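PDB 3AJZ: ancestral congerin Con-anc, which binds a galactose-containing glycan, probably as a beta-galactoside-specific lectin of the galectin family ancestral to the fish congerins. Local coordinates for residues D40-I46 and L61-D67. Where two conformers were deposited one is given. Numbering follows the deposited sequence.
Sequences DSIALHI and LNSMVDD. With GAL (beta-D-galactopyranose), chain B.
A classic beta bulge within an antiparallel hairpin is well illustrated by residues 40-46 and 61-67, where the axes of strands 44-46 and 61-65 approach to 4.8 Å at 139° between their directions. Ile42 and Met64 form one hydrogen-bonded pair (Ile42 N to Met64 O 2.9 Å, Met64 N to Ile42 O 2.8 Å), His45 and Asn62 the next (His45 N to Asn62 O 2.8 Å, Asn62 N to His45 O 3.0 Å). Between them Ala43, with phi/psi of -73/-38°, adds a residue: Ala43 and Leu44 both face Val35, and the register shifts by one. Consequently His45 shares a face with Ile42, Asn62 and Met64 and meets the galactose there; the non-hydrogen-bonded pair Ile46-Leu61 (CA-CA 4.8 Å) points to the opposite face. His45 (chi1 t) places NE2 2.8 Å from galactose O4, ND1 bonding Asn34. Asn62 ND2 donates to galactose O6 (2.9 Å) and to Gln70 O; its OD1 accepts from Ser63 N (2.8 Å) and Arg112. At the far end Asp66 and Asp67 take left-handed backbone angles, and Asp67 N donates to Asp40 O (2.8 Å). Asp40 OD2 and Asp67 OD2, like charges, lie 3.4 Å apart; a water donates to Asp40 OD2 and Asp67 OD1 (both 2.6 Å). Another accepts from Asp40 N (2.8 Å) and donates to Asp66 OD1 (3.1 Å). In this galectin sandwich, strands 68-75 and 30-36 flank the hairpin, while Leu44 and Leu61 pack on opposing strands 96-100 and 106-110, Ile46 on Ile99.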
loop_
_atom_site.group_PDB
_atom_site.type_symbol
_atom_site.label_atom_id
_atom_site.label_comp_id
_atom_site.label_asym_id
_atom_site.label_seq_id
_atom_site.Cartn_x
_atom_site.Cartn_y
_atom_site.Cartn_z
ATOM N N ASP A 40 -0.285 11.802 15.332
ATOM C CA ASP A 40 0.228 13.155 15.041
ATOM C C ASP A 40 1.759 13.227 14.996
ATOM O O ASP A 40 2.376 14.270 15.240
ATOM C CB ASP A 40 -0.405 14.179 15.980
ATOM C CG ASP A 40 -1.907 14.298 15.758
ATOM O OD1 ASP A 40 -2.653 14.062 16.732
ATOM O OD2 ASP A 40 -2.332 14.598 14.614
ATOM N N SER A 41 2.360 12.095 14.642
ATOM C CA SER A 41 3.806 11.957 14.654
ATOM C C SER A 41 4.276 11.288 13.379
ATOM O O SER A 41 3.516 10.588 12.732
ATOM C CB SER A 41 4.286 11.158 15.872
ATOM O OG SER A 41 3.873 9.799 15.823
ATOM N N ILE A 42 5.530 11.532 13.026
ATOM C CA ILE A 42 6.180 10.892 11.893
ATOM C C ILE A 42 7.568 10.547 12.411
ATOM O O ILE A 42 8.345 11.432 12.791
ATOM C CB ILE A 42 6.353 11.868 10.714
ATOM C CG1 ILE A 42 4.993 12.390 10.225
ATOM C CG2 ILE A 42 7.104 11.155 9.563
ATOM C CD1 ILE A 42 5.095 13.592 9.273
ATOM N N ALA A 43 7.885 9.262 12.451
ATOM C CA ALA A 43 9.174 8.812 12.971
ATOM C C ALA A 43 10.304 9.139 11.999
ATOM O O ALA A 43 11.438 9.464 12.397
ATOM C CB ALA A 43 9.131 7.280 13.271
ATOM N N LEU A 44 9.990 8.996 10.710
ATOM C CA LEU A 44 10.975 9.203 9.673
ATOM C C LEU A 44 10.298 9.913 8.521
ATOM O O LEU A 44 9.376 9.373 7.884
ATOM C CB LEU A 44 11.542 7.847 9.224
ATOM C CG LEU A 44 12.505 7.964 8.049
ATOM C CD1 LEU A 44 13.771 8.809 8.362
ATOM C CD2 LEU A 44 12.919 6.602 7.557
ATOM N N HIS A 45 10.728 11.158 8.279
ATOM C CA HIS A 45 10.309 11.992 7.158
ATOM C C HIS A 45 11.505 12.170 6.268
ATOM O O HIS A 45 12.550 12.646 6.711
ATOM C CB HIS A 45 9.861 13.351 7.709
ATOM C CG HIS A 45 9.648 14.420 6.672
ATOM N ND1 HIS A 45 8.555 14.466 5.823
ATOM C CD2 HIS A 45 10.343 15.572 6.444
ATOM C CE1 HIS A 45 8.604 15.584 5.108
ATOM N NE2 HIS A 45 9.686 16.264 5.453
ATOM N N ILE A 46 11.375 11.759 5.007
ATOM C CA ILE A 46 12.472 11.876 4.043
ATOM C C ILE A 46 11.960 12.790 2.960
ATOM O O ILE A 46 11.106 12.381 2.175
ATOM C CB ILE A 46 12.808 10.502 3.412
ATOM C CG1 ILE A 46 12.943 9.400 4.481
ATOM C CG2 ILE A 46 14.082 10.629 2.580
ATOM C CD1 ILE A 46 12.912 7.983 3.870
ATOM N N LEU A 61 15.975 15.282 6.058
ATOM C CA LEU A 61 15.414 14.262 6.923
ATOM C C LEU A 61 15.006 14.885 8.250
ATOM O O LEU A 61 15.705 15.741 8.821
ATOM C CB LEU A 61 16.389 13.094 7.153
ATOM C CG LEU A 61 16.819 12.441 5.838
ATOM C CD1 LEU A 61 18.164 13.021 5.327
ATOM C CD2 LEU A 61 16.886 10.944 6.015
ATOM N N ASN A 62 13.877 14.453 8.769
ATOM C CA ASN A 62 13.431 14.911 10.065
ATOM C C ASN A 62 12.416 13.928 10.649
ATOM O O ASN A 62 12.092 12.884 10.077
ATOM C CB ASN A 62 12.889 16.335 9.941
ATOM C CG ASN A 62 13.015 17.147 11.243
ATOM O OD1 ASN A 62 13.396 16.625 12.294
ATOM N ND2 ASN A 62 12.710 18.450 11.151
ATOM N N SER A 63 11.940 14.237 11.841
ATOM C CA SER A 63 10.864 13.559 12.512
ATOM C C SER A 63 9.905 14.602 13.058
ATOM O O SER A 63 10.276 15.777 13.203
ATOM C CB SER A 63 11.401 12.709 13.666
ATOM O OG SER A 63 12.269 13.499 14.505
ATOM N N MET A 64 8.685 14.176 13.332
ATOM C CA MET A 64 7.640 15.055 13.864
ATOM C C MET A 64 7.013 14.407 15.087
ATOM O O MET A 64 6.575 13.260 15.042
ATOM C CB MET A 64 6.571 15.306 12.786
ATOM C CG MET A 64 5.217 15.758 13.366
ATOM S SD MET A 64 3.966 16.013 12.079
ATOM C CE MET A 64 4.636 17.388 11.289
ATOM N N VAL A 65 6.909 15.186 16.164
ATOM C CA VAL A 65 6.343 14.715 17.406
ATOM C C VAL A 65 5.192 15.644 17.675
ATOM O O VAL A 65 5.396 16.843 17.743
ATOM C CB VAL A 65 7.363 14.788 18.554
ATOM C CG1 VAL A 65 6.676 14.431 19.904
ATOM C CG2 VAL A 65 8.552 13.882 18.276
ATOM N N ASP A 66 3.998 15.071 17.809
ATOM C CA ASP A 66 2.768 15.827 18.112
ATOM C C ASP A 66 2.684 17.103 17.279
ATOM O O ASP A 66 2.570 18.224 17.800
ATOM C CB ASP A 66 2.658 16.052 19.624
ATOM C CG ASP A 66 2.640 14.721 20.409
ATOM O OD1 ASP A 66 1.961 13.763 19.950
ATOM O OD2 ASP A 66 3.315 14.604 21.462
ATOM N N ASP A 67 2.780 16.913 15.959
ATOM C CA ASP A 67 2.704 17.988 14.960
ATOM C C ASP A 67 3.845 19.000 14.907
ATOM O O ASP A 67 3.763 19.970 14.163
ATOM C CB ASP A 67 1.336 18.697 15.004
ATOM C CG ASP A 67 0.219 17.805 14.524
ATOM O OD1 ASP A 67 0.316 17.322 13.368
ATOM O OD2 ASP A 67 -0.747 17.584 15.296
HETATM C C1 GAL B . 9.809 22.310 6.413
HETATM C C2 GAL B . 8.665 21.838 5.488
HETATM C C3 GAL B . 7.961 20.614 6.064
HETATM C C4 GAL B . 9.017 19.541 6.371
HETATM C C5 GAL B . 10.033 20.168 7.341
HETATM C C6 GAL B . 11.116 19.178 7.725
HETATM O O2 GAL B . 7.719 22.890 5.273
HETATM O O3 GAL B . 7.018 20.140 5.134
HETATM O O4 GAL B . 9.594 19.096 5.152
HETATM O O5 GAL B . 10.714 21.269 6.743
HETATM O O6 GAL B . 11.976 19.743 8.703
HETATM O O HOH W 1 0.900 11.708 17.907
HETATM O O HOH W 2 -1.392 15.607 12.419
#